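Local coordinates for iota-carrageenase (PDB 1H80), which hydrolyses the 1,4-beta-D-linkages within iota-carrageenan, a sulfated galactan of red algal cell walls, with inversion of anomeric configuration, at residues D10-P15 / N75-V80; Y22-D27 / S39-R44; I86-N91 / H97-V102. All blocks are in the same frame, centred on the assembly; numbering follows the deposited sequence.

Interaction 1: residues D10-P15 / N75-V80; sequences DFYVAP and NVHIRV
Pro15 lies over one face of the His77 imidazole while Tyr12 brings its hydroxyl to the edge of the same ring, and these two approaches make up the tight part of the contact. Pro15 CG is 3.9 Å from the centroid of the His77 ring and 18° off the ring normal, which satisfies the geometry of a CH-pi contact. The offset toward the rim is evident in the pair distances: Pro15 CG is 3.7 Å from His77 NE2, and Pro15 CD is 3.6 Å from His77 CE1. The proline methylenes therefore cover the outer, CE1-NE2 side of the imidazole. Near the ring plane, Tyr12 OH stands 3.3 Å from His77 CE1. The phenol reaches that edge because Tyr12 CG is anti to its own backbone N (chi1 175°), extending the ring from the loop to the strand. His77 ND1 has its hydrogen-bond partner in Ser112 OG, on the neighbouring strand 111-115, and this bond helps to fix the rotation of the imidazole. Strand 76-80 runs parallel to strands 56-60 and 111-115 as one strand of a coil of the right-handed parallel beta-helix, and the loop 10-15 lies against the coil wall, where Tyr12 also touches Ser112. The backbones remain well apart, the nearest CA atoms, those of Pro15 and Asn75, being 8.2 Å from each other. Arg79 marks a looser margin: its side chain comes no nearer to 10-15 than 5.0 Å, and its NH1 is held instead by Ile78 O and Ser112 OG. The loop side is looser too. Pro15 is partly exposed, and Val13 and Ala14 are exposed to solvent, although Val13 N is tied to Asn142 OD1.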
loop_
_atom_site.group_PDB
_atom_site.type_symbol
_atom_site.label_atom_id
_atom_site.label_comp_id
_atom_site.label_asym_id
_atom_site.label_seq_id
_atom_site.Cartn_x
_atom_site.Cartn_y
_atom_site.Cartn_z
ATOM N N ASP A 10 7.940 -16.996 12.523
ATOM C CA ASP A 10 6.998 -17.694 11.659
ATOM C C ASP A 10 7.068 -17.065 10.270
ATOM O O ASP A 10 6.626 -17.657 9.284
ATOM C CB ASP A 10 5.563 -17.557 12.172
ATOM C CG ASP A 10 5.315 -18.313 13.461
ATOM O OD1 ASP A 10 6.002 -19.327 13.703
ATOM O OD2 ASP A 10 4.410 -17.899 14.221
ATOM N N PHE A 11 7.636 -15.864 10.201
ATOM C CA PHE A 11 7.722 -15.132 8.943
ATOM C C PHE A 11 9.137 -14.959 8.426
ATOM O O PHE A 11 9.412 -15.179 7.249
ATOM C CB PHE A 11 7.107 -13.742 9.115
ATOM C CG PHE A 11 5.701 -13.762 9.621
ATOM C CD1 PHE A 11 4.637 -13.948 8.746
ATOM C CD2 PHE A 11 5.439 -13.608 10.977
ATOM C CE1 PHE A 11 3.329 -13.980 9.212
ATOM C CE2 PHE A 11 4.131 -13.639 11.456
ATOM C CZ PHE A 11 3.072 -13.826 10.571
ATOM N N TYR A 12 10.033 -14.555 9.313
ATOM C CA TYR A 12 11.412 -14.300 8.930
ATOM C C TYR A 12 12.404 -14.954 9.874
ATOM O O TYR A 12 12.251 -14.886 11.091
ATOM C CB TYR A 12 11.657 -12.792 8.911
ATOM C CG TYR A 12 13.088 -12.408 8.632
ATOM C CD1 TYR A 12 13.650 -12.612 7.378
ATOM C CD2 TYR A 12 13.890 -11.865 9.637
ATOM C CE1 TYR A 12 14.978 -12.291 7.124
ATOM C CE2 TYR A 12 15.218 -11.538 9.394
ATOM C CZ TYR A 12 15.756 -11.755 8.136
ATOM O OH TYR A 12 17.070 -11.441 7.890
ATOM N N VAL A 13 13.421 -15.581 9.296
ATOM C CA VAL A 13 14.469 -16.229 10.072
ATOM C C VAL A 13 15.781 -15.566 9.691
ATOM O O VAL A 13 16.232 -15.657 8.547
ATOM C CB VAL A 13 14.547 -17.733 9.764
ATOM C CG1 VAL A 13 15.707 -18.362 10.535
ATOM C CG2 VAL A 13 13.238 -18.398 10.143
ATOM N N ALA A 14 16.382 -14.882 10.657
ATOM C CA ALA A 14 17.637 -14.184 10.431
ATOM C C ALA A 14 18.812 -15.145 10.326
ATOM O O ALA A 14 18.760 -16.267 10.828
ATOM C CB ALA A 14 17.885 -13.197 11.564
ATOM N N PRO A 15 19.887 -14.719 9.652
ATOM C CA PRO A 15 21.052 -15.594 9.529
ATOM C C PRO A 15 21.739 -15.683 10.887
ATOM O O PRO A 15 21.703 -14.730 11.666
ATOM C CB PRO A 15 21.910 -14.888 8.481
ATOM C CG PRO A 15 21.557 -13.449 8.654
ATOM C CD PRO A 15 20.061 -13.481 8.872
ATOM N N ASN A 75 20.945 -13.638 0.442
ATOM C CA ASN A 75 21.848 -13.581 1.574
ATOM C C ASN A 75 22.552 -12.253 1.780
ATOM O O ASN A 75 23.668 -12.202 2.289
ATOM C CB ASN A 75 22.859 -14.721 1.461
ATOM C CG ASN A 75 22.180 -16.075 1.422
ATOM O OD1 ASN A 75 21.407 -16.419 2.321
ATOM N ND2 ASN A 75 22.457 -16.849 0.380
ATOM N N VAL A 76 21.880 -11.179 1.385
ATOM C CA VAL A 76 22.408 -9.838 1.556
ATOM C C VAL A 76 21.553 -9.168 2.617
ATOM O O VAL A 76 20.326 -9.160 2.530
ATOM C CB VAL A 76 22.340 -9.026 0.250
ATOM C CG1 VAL A 76 22.790 -7.601 0.502
ATOM C CG2 VAL A 76 23.231 -9.676 -0.800
ATOM N N HIS A 77 22.211 -8.621 3.628
ATOM C CA HIS A 77 21.519 -7.972 4.724
ATOM C C HIS A 77 22.055 -6.572 4.873
ATOM O O HIS A 77 23.183 -6.359 5.314
ATOM C CB HIS A 77 21.717 -8.815 5.979
ATOM C CG HIS A 77 21.156 -10.193 5.834
ATOM N ND1 HIS A 77 19.830 -10.480 6.066
ATOM C CD2 HIS A 77 21.706 -11.328 5.341
ATOM C CE1 HIS A 77 19.584 -11.730 5.716
ATOM N NE2 HIS A 77 20.705 -12.265 5.272
ATOM N N ILE A 78 21.229 -5.617 4.468
ATOM C CA ILE A 78 21.600 -4.217 4.501
ATOM C C ILE A 78 21.136 -3.518 5.764
ATOM O O ILE A 78 19.984 -3.647 6.177
ATOM C CB ILE A 78 21.027 -3.494 3.265
ATOM C CG1 ILE A 78 21.620 -4.119 1.997
ATOM C CG2 ILE A 78 21.332 -2.002 3.333
ATOM C CD1 ILE A 78 20.999 -3.611 0.713
ATOM N N ARG A 79 22.062 -2.796 6.387
ATOM C CA ARG A 79 21.761 -2.036 7.587
ATOM C C ARG A 79 22.114 -0.601 7.258
ATOM O O ARG A 79 23.177 -0.317 6.703
ATOM C CB ARG A 79 22.570 -2.558 8.777
ATOM C CG ARG A 79 22.105 -3.943 9.229
ATOM C CD ARG A 79 20.641 -3.910 9.675
ATOM N NE ARG A 79 20.125 -5.228 10.046
ATOM C CZ ARG A 79 19.663 -6.141 9.192
ATOM N NH1 ARG A 79 19.633 -5.908 7.881
ATOM N NH2 ARG A 79 19.227 -7.302 9.660
ATOM N N VAL A 80 21.209 0.302 7.597
ATOM C CA VAL A 80 21.391 1.710 7.276
ATOM C C VAL A 80 21.510 2.589 8.507
ATOM O O VAL A 80 20.664 2.540 9.394
ATOM C CB VAL A 80 20.201 2.193 6.425
ATOM C CG1 VAL A 80 20.466 3.586 5.898
ATOM C CG2 VAL A 80 19.944 1.211 5.287
#

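Interaction 2: residues Y22-D27 / S39-R44; sequences YDLVDD and SNALQR. With NA (sodium ion), chain I.
Leu24 meets Ala41 and Leu42 by apolar packing, and a single methyl does the touching. With Leu24 CG anti to the backbone N (chi1 -179°), CD1 is carried against the helix backbone, 3.6 Å from Leu42 CA. The same CD1 is 4.2 Å from Ala41 CB and 4.2 Å from Leu42 CB, so it sits where two successive residues meet. Hydrogen bonds act within 22-27. Asp23 is the N-cap of the short, weakly bonded helical turn that follows: its OD1 accepts from Asp26 N at 3.0 Å and 170°, with a weaker bond from Val25 N. Asp23 N in turn donates to the anti lone pair of Asp27 OD2 at 2.8 Å, which steadies that carboxylate. Metal binding completes the set, Asp27 chelating a sodium ion through OD1 at 2.6 Å and OD2 at 2.4 Å, together with four waters. Phe67 of strand 64-71 touches both Leu24 and Leu42. Helix 39-50, lying here over residues of the first coil such as Leu58 and Phe67, is the helical cap typical of the N-terminal end of a right-handed parallel beta-helix.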
loop_
_atom_site.group_PDB
_atom_site.type_symbol
_atom_site.label_atom_id
_atom_site.label_comp_id
_atom_site.label_asym_id
_atom_site.label_seq_id
_atom_site.Cartn_x
_atom_site.Cartn_y
_atom_site.Cartn_z
ATOM N N TYR A 22 30.612 -5.586 5.120
ATOM C CA TYR A 22 31.207 -4.528 4.306
ATOM C C TYR A 22 30.555 -3.182 4.565
ATOM O O TYR A 22 29.438 -3.107 5.074
ATOM C CB TYR A 22 31.062 -4.830 2.812
ATOM C CG TYR A 22 31.817 -6.029 2.299
ATOM C CD1 TYR A 22 33.108 -6.317 2.745
ATOM C CD2 TYR A 22 31.264 -6.842 1.310
ATOM C CE1 TYR A 22 33.829 -7.389 2.210
ATOM C CE2 TYR A 22 31.975 -7.907 0.770
ATOM C CZ TYR A 22 33.253 -8.174 1.223
ATOM O OH TYR A 22 33.958 -9.222 0.673
ATOM N N ASP A 23 31.267 -2.119 4.204
ATOM C CA ASP A 23 30.775 -0.756 4.347
ATOM C C ASP A 23 30.679 -0.218 2.919
ATOM O O ASP A 23 31.631 -0.316 2.147
ATOM C CB ASP A 23 31.754 0.075 5.182
ATOM C CG ASP A 23 31.294 1.508 5.374
ATOM O OD1 ASP A 23 31.264 2.267 4.381
ATOM O OD2 ASP A 23 30.962 1.877 6.524
ATOM N N LEU A 24 29.523 0.328 2.563
ATOM C CA LEU A 24 29.300 0.831 1.214
ATOM C C LEU A 24 30.321 1.863 0.760
ATOM O O LEU A 24 30.763 1.850 -0.392
ATOM C CB LEU A 24 27.899 1.434 1.104
ATOM C CG LEU A 24 27.560 1.970 -0.288
ATOM C CD1 LEU A 24 27.567 0.832 -1.299
ATOM C CD2 LEU A 24 26.202 2.641 -0.246
ATOM N N VAL A 25 30.694 2.758 1.663
ATOM C CA VAL A 25 31.649 3.803 1.326
ATOM C C VAL A 25 33.097 3.332 1.360
ATOM O O VAL A 25 33.833 3.479 0.384
ATOM C CB VAL A 25 31.497 5.010 2.274
ATOM C CG1 VAL A 25 32.600 6.028 2.008
ATOM C CG2 VAL A 25 30.132 5.654 2.072
ATOM N N ASP A 26 33.510 2.726 2.461
ATOM C CA ASP A 26 34.903 2.315 2.683
ATOM C C ASP A 26 35.260 1.153 1.751
ATOM O O ASP A 26 36.427 1.104 1.271
ATOM C CB ASP A 26 35.091 1.872 4.135
ATOM N N ASP A 27 34.389 0.201 1.528
ATOM C CA ASP A 27 34.710 -0.962 0.720
ATOM C C ASP A 27 34.304 -0.886 -0.742
ATOM O O ASP A 27 34.898 -1.563 -1.580
ATOM C CB ASP A 27 34.095 -2.212 1.355
ATOM C CG ASP A 27 34.693 -2.523 2.714
ATOM O OD1 ASP A 27 35.936 -2.593 2.804
ATOM O OD2 ASP A 27 33.933 -2.701 3.691
ATOM N N SER A 39 24.459 4.141 -7.337
ATOM C CA SER A 39 23.890 2.846 -7.690
ATOM C C SER A 39 24.899 1.745 -7.987
ATOM O O SER A 39 24.753 0.622 -7.503
ATOM C CB SER A 39 22.947 3.000 -8.886
ATOM O OG SER A 39 21.877 3.874 -8.577
ATOM N N ASN A 40 25.913 2.048 -8.791
ATOM C CA ASN A 40 26.899 1.036 -9.128
ATOM C C ASN A 40 27.641 0.545 -7.892
ATOM O O ASN A 40 27.889 -0.649 -7.752
ATOM C CB ASN A 40 27.895 1.572 -10.161
ATOM C CG ASN A 40 28.960 0.553 -10.523
ATOM O OD1 ASN A 40 30.117 0.681 -10.125
ATOM N ND2 ASN A 40 28.569 -0.473 -11.269
ATOM N N ALA A 41 27.986 1.466 -6.998
ATOM C CA ALA A 41 28.693 1.101 -5.775
ATOM C C ALA A 41 27.842 0.117 -4.983
ATOM O O ALA A 41 28.329 -0.921 -4.533
ATOM C CB ALA A 41 28.972 2.343 -4.939
ATOM N N LEU A 42 26.565 0.446 -4.820
ATOM C CA LEU A 42 25.665 -0.423 -4.077
ATOM C C LEU A 42 25.472 -1.759 -4.780
ATOM O O LEU A 42 25.465 -2.807 -4.136
ATOM C CB LEU A 42 24.310 0.261 -3.863
ATOM C CG LEU A 42 23.251 -0.572 -3.130
ATOM C CD1 LEU A 42 23.803 -1.082 -1.800
ATOM C CD2 LEU A 42 22.014 0.277 -2.903
ATOM N N GLN A 43 25.330 -1.740 -6.104
ATOM C CA GLN A 43 25.138 -2.990 -6.819
ATOM C C GLN A 43 26.371 -3.882 -6.699
ATOM O O GLN A 43 26.247 -5.093 -6.537
ATOM C CB GLN A 43 24.821 -2.735 -8.292
ATOM C CG GLN A 43 24.331 -3.982 -9.009
ATOM C CD GLN A 43 23.007 -4.470 -8.461
ATOM O OE1 GLN A 43 21.992 -3.780 -8.566
ATOM N NE2 GLN A 43 23.010 -5.661 -7.871
ATOM N N ARG A 44 27.558 -3.287 -6.780
ATOM C CA ARG A 44 28.783 -4.068 -6.643
ATOM C C ARG A 44 28.862 -4.681 -5.247
ATOM O O ARG A 44 29.293 -5.821 -5.090
ATOM C CB ARG A 44 30.018 -3.203 -6.897
ATOM C CG ARG A 44 30.258 -2.917 -8.373
ATOM C CD ARG A 44 31.586 -2.217 -8.621
ATOM N NE ARG A 44 31.576 -0.820 -8.204
ATOM C CZ ARG A 44 32.234 -0.344 -7.152
ATOM N NH1 ARG A 44 32.966 -1.153 -6.396
ATOM N NH2 ARG A 44 32.161 0.947 -6.859
HETATM NA NA NA I . 35.663 -2.785 5.346
HETATM O O HOH W 1 37.591 -3.880 4.316
HETATM O O HOH W 2 37.185 -0.443 4.915
HETATM O O HOH W 3 34.943 -4.961 5.382
HETATM O O HOH W 4 33.223 -3.153 6.825
#

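Interaction 3: residues I86-N91 / H97-V102; sequences IKPTWN and HRLFEV
Leu99 pushes its forked end between Ile86 and Pro88, helping to fill the inside of a coil of the right-handed parallel beta-helix. Strands 85-88 and 97-102 both pair in parallel with strand 64-71, and the touching parts of the two segments run 144° apart. The chain turns a corner at Leu99, whose side chain points toward 86-91. One prong, CD2, lies in the hollow beside Pro88, 3.4 Å from its CA and 3.6 Å from its CB. The other prong, CD1, meets Ile86 CG2 at 3.9 Å. Ile86 also extends CD1 to the edge of the Phe100 ring, 4.2 Å from CZ, while Leu99 CB covers the centre of one face of that ring.

Farther along, His97 packs against Asn91. His97 CG lies beside the backbone N (chi1 -58°), anti to the carbonyl carbon, turning the ring toward Asn91, whose amide plane is inclined 37° to it. His97 ND1 bonds Asp129 and NE2 bonds Asp93, which also holds Asn91 OD1 through its backbone N. With an alanine here the ring is gone, and Asp129 and Asp93 would probably lose their common partner while a gap is likely to open beside Asn91. At the edge of the imidazole, His97 CE1 is 3.2 Å from Asn91 O.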
loop_
_atom_site.group_PDB
_atom_site.type_symbol
_atom_site.label_atom_id
_atom_site.label_comp_id
_atom_site.label_asym_id
_atom_site.label_seq_id
_atom_site.Cartn_x
_atom_site.Cartn_y
_atom_site.Cartn_z
ATOM N N ILE A 86 18.357 8.755 1.588
ATOM C CA ILE A 86 18.426 8.092 0.300
ATOM C C ILE A 86 17.470 8.788 -0.652
ATOM O O ILE A 86 16.294 8.979 -0.342
ATOM C CB ILE A 86 18.050 6.598 0.415
ATOM C CG1 ILE A 86 19.171 5.843 1.133
ATOM C CG2 ILE A 86 17.814 6.006 -0.965
ATOM C CD1 ILE A 86 18.841 4.391 1.444
ATOM N N LYS A 87 17.992 9.179 -1.806
ATOM C CA LYS A 87 17.194 9.860 -2.819
ATOM C C LYS A 87 17.276 9.091 -4.126
ATOM O O LYS A 87 18.257 8.404 -4.393
ATOM C CB LYS A 87 17.717 11.282 -3.039
ATOM C CG LYS A 87 17.654 12.175 -1.816
ATOM C CD LYS A 87 18.182 13.560 -2.144
ATOM C CE LYS A 87 17.990 14.515 -0.987
ATOM N NZ LYS A 87 18.380 15.900 -1.371
ATOM N N PRO A 88 16.237 9.193 -4.965
ATOM C CA PRO A 88 16.257 8.479 -6.242
ATOM C C PRO A 88 17.125 9.189 -7.275
ATOM O O PRO A 88 17.020 10.403 -7.461
ATOM C CB PRO A 88 14.788 8.454 -6.644
ATOM C CG PRO A 88 14.281 9.753 -6.102
ATOM C CD PRO A 88 14.923 9.820 -4.728
ATOM N N THR A 89 17.990 8.428 -7.934
ATOM C CA THR A 89 18.852 8.992 -8.960
ATOM C C THR A 89 17.957 9.372 -10.125
ATOM O O THR A 89 17.039 8.632 -10.473
ATOM C CB THR A 89 19.879 7.970 -9.449
ATOM O OG1 THR A 89 20.638 7.492 -8.333
ATOM C CG2 THR A 89 20.822 8.606 -10.462
ATOM N N TRP A 90 18.221 10.527 -10.725
ATOM C CA TRP A 90 17.418 10.983 -11.849
ATOM C C TRP A 90 17.594 10.117 -13.090
ATOM O O TRP A 90 18.714 9.805 -13.495
ATOM C CB TRP A 90 17.764 12.435 -12.189
ATOM C CG TRP A 90 17.129 12.912 -13.465
ATOM C CD1 TRP A 90 17.774 13.358 -14.583
ATOM C CD2 TRP A 90 15.726 12.982 -13.755
ATOM N NE1 TRP A 90 16.862 13.699 -15.553
ATOM C CE2 TRP A 90 15.597 13.476 -15.073
ATOM C CE3 TRP A 90 14.566 12.668 -13.035
ATOM C CZ2 TRP A 90 14.354 13.673 -15.684
ATOM C CZ3 TRP A 90 13.326 12.863 -13.643
ATOM C CH2 TRP A 90 13.233 13.359 -14.957
ATOM N N ASN A 91 16.469 9.727 -13.680
ATOM C CA ASN A 91 16.457 8.931 -14.900
ATOM C C ASN A 91 15.300 9.490 -15.718
ATOM O O ASN A 91 14.139 9.370 -15.324
ATOM C CB ASN A 91 16.205 7.452 -14.597
ATOM C CG ASN A 91 16.420 6.566 -15.811
ATOM O OD1 ASN A 91 15.993 6.899 -16.917
ATOM N ND2 ASN A 91 17.078 5.430 -15.609
ATOM N N HIS A 97 9.959 3.731 -12.181
ATOM C CA HIS A 97 11.197 3.449 -11.481
ATOM C C HIS A 97 11.030 3.044 -10.032
ATOM O O HIS A 97 10.043 3.381 -9.382
ATOM C CB HIS A 97 12.098 4.679 -11.546
ATOM C CG HIS A 97 12.410 5.121 -12.940
ATOM N ND1 HIS A 97 12.475 6.448 -13.300
ATOM C CD2 HIS A 97 12.690 4.413 -14.060
ATOM C CE1 HIS A 97 12.780 6.541 -14.582
ATOM N NE2 HIS A 97 12.916 5.319 -15.067
ATOM N N ARG A 98 12.012 2.303 -9.534
ATOM C CA ARG A 98 12.021 1.858 -8.149
ATOM C C ARG A 98 13.447 2.015 -7.655
ATOM O O ARG A 98 14.394 1.864 -8.426
ATOM C CB ARG A 98 11.609 0.386 -8.034
ATOM C CG ARG A 98 10.314 0.027 -8.740
ATOM C CD ARG A 98 10.594 -0.515 -10.130
ATOM N NE ARG A 98 9.368 -0.815 -10.861
ATOM C CZ ARG A 98 9.334 -1.447 -12.029
ATOM N NH1 ARG A 98 10.460 -1.849 -12.600
ATOM N NH2 ARG A 98 8.172 -1.671 -12.628
ATOM N N LEU A 99 13.609 2.331 -6.377
ATOM C CA LEU A 99 14.942 2.477 -5.822
ATOM C C LEU A 99 15.526 1.074 -5.733
ATOM O O LEU A 99 16.657 0.827 -6.156
ATOM C CB LEU A 99 14.892 3.091 -4.422
ATOM C CG LEU A 99 14.556 4.573 -4.267
ATOM C CD1 LEU A 99 14.501 4.908 -2.787
ATOM C CD2 LEU A 99 15.599 5.425 -4.960
ATOM N N PHE A 100 14.723 0.150 -5.211
ATOM C CA PHE A 100 15.159 -1.225 -5.011
ATOM C C PHE A 100 14.189 -2.263 -5.554
ATOM O O PHE A 100 12.981 -2.162 -5.353
ATOM C CB PHE A 100 15.334 -1.487 -3.514
ATOM C CG PHE A 100 16.035 -0.381 -2.783
ATOM C CD1 PHE A 100 17.356 -0.070 -3.072
ATOM C CD2 PHE A 100 15.368 0.356 -1.808
ATOM C CE1 PHE A 100 18.008 0.964 -2.404
ATOM C CE2 PHE A 100 16.010 1.391 -1.132
ATOM C CZ PHE A 100 17.333 1.695 -1.432
ATOM N N GLU A 101 14.728 -3.267 -6.232
ATOM C CA GLU A 101 13.906 -4.346 -6.754
ATOM C C GLU A 101 14.401 -5.617 -6.081
ATOM O O GLU A 101 15.606 -5.852 -5.996
ATOM C CB GLU A 101 14.034 -4.434 -8.274
ATOM C CG GLU A 101 13.555 -3.165 -8.967
ATOM C CD GLU A 101 13.411 -3.321 -10.467
ATOM O OE1 GLU A 101 14.384 -3.747 -11.122
ATOM O OE2 GLU A 101 12.321 -3.009 -10.990
ATOM N N VAL A 102 13.472 -6.423 -5.583
ATOM C CA VAL A 102 13.835 -7.648 -4.886
ATOM C C VAL A 102 13.095 -8.846 -5.453
ATOM O O VAL A 102 11.927 -9.072 -5.140
ATOM C CB VAL A 102 13.508 -7.536 -3.380
ATOM C CG1 VAL A 102 14.185 -8.662 -2.611
ATOM C CG2 VAL A 102 13.941 -6.175 -2.857
#

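Interactions 2 and 3 touch directly: Leu42 CD2 packs 4.1 Å from Phe100 CE1, an apolar link between capping helix and coil interior, while Ser39 OG and Thr89 OG1, 3.8 Å apart, simply pack. Their centres are 15 Å apart. Interaction 1 is separate, its centre 18 Å from that of interaction 2 and 21 Å from that of interaction 3, with nearest atoms about 5 Å away in each case. Along the chain, interaction 2 is nested inside the loop closed by interaction 1, and interaction 3 follows. Metal ions lie near two contacts: a calcium about 8 Å from the Ala41 side chain, and, about 9 Å from that of His97, the sodium of Leu132, Thr155, Ile156 and Phe157, distinct from that on Asp27.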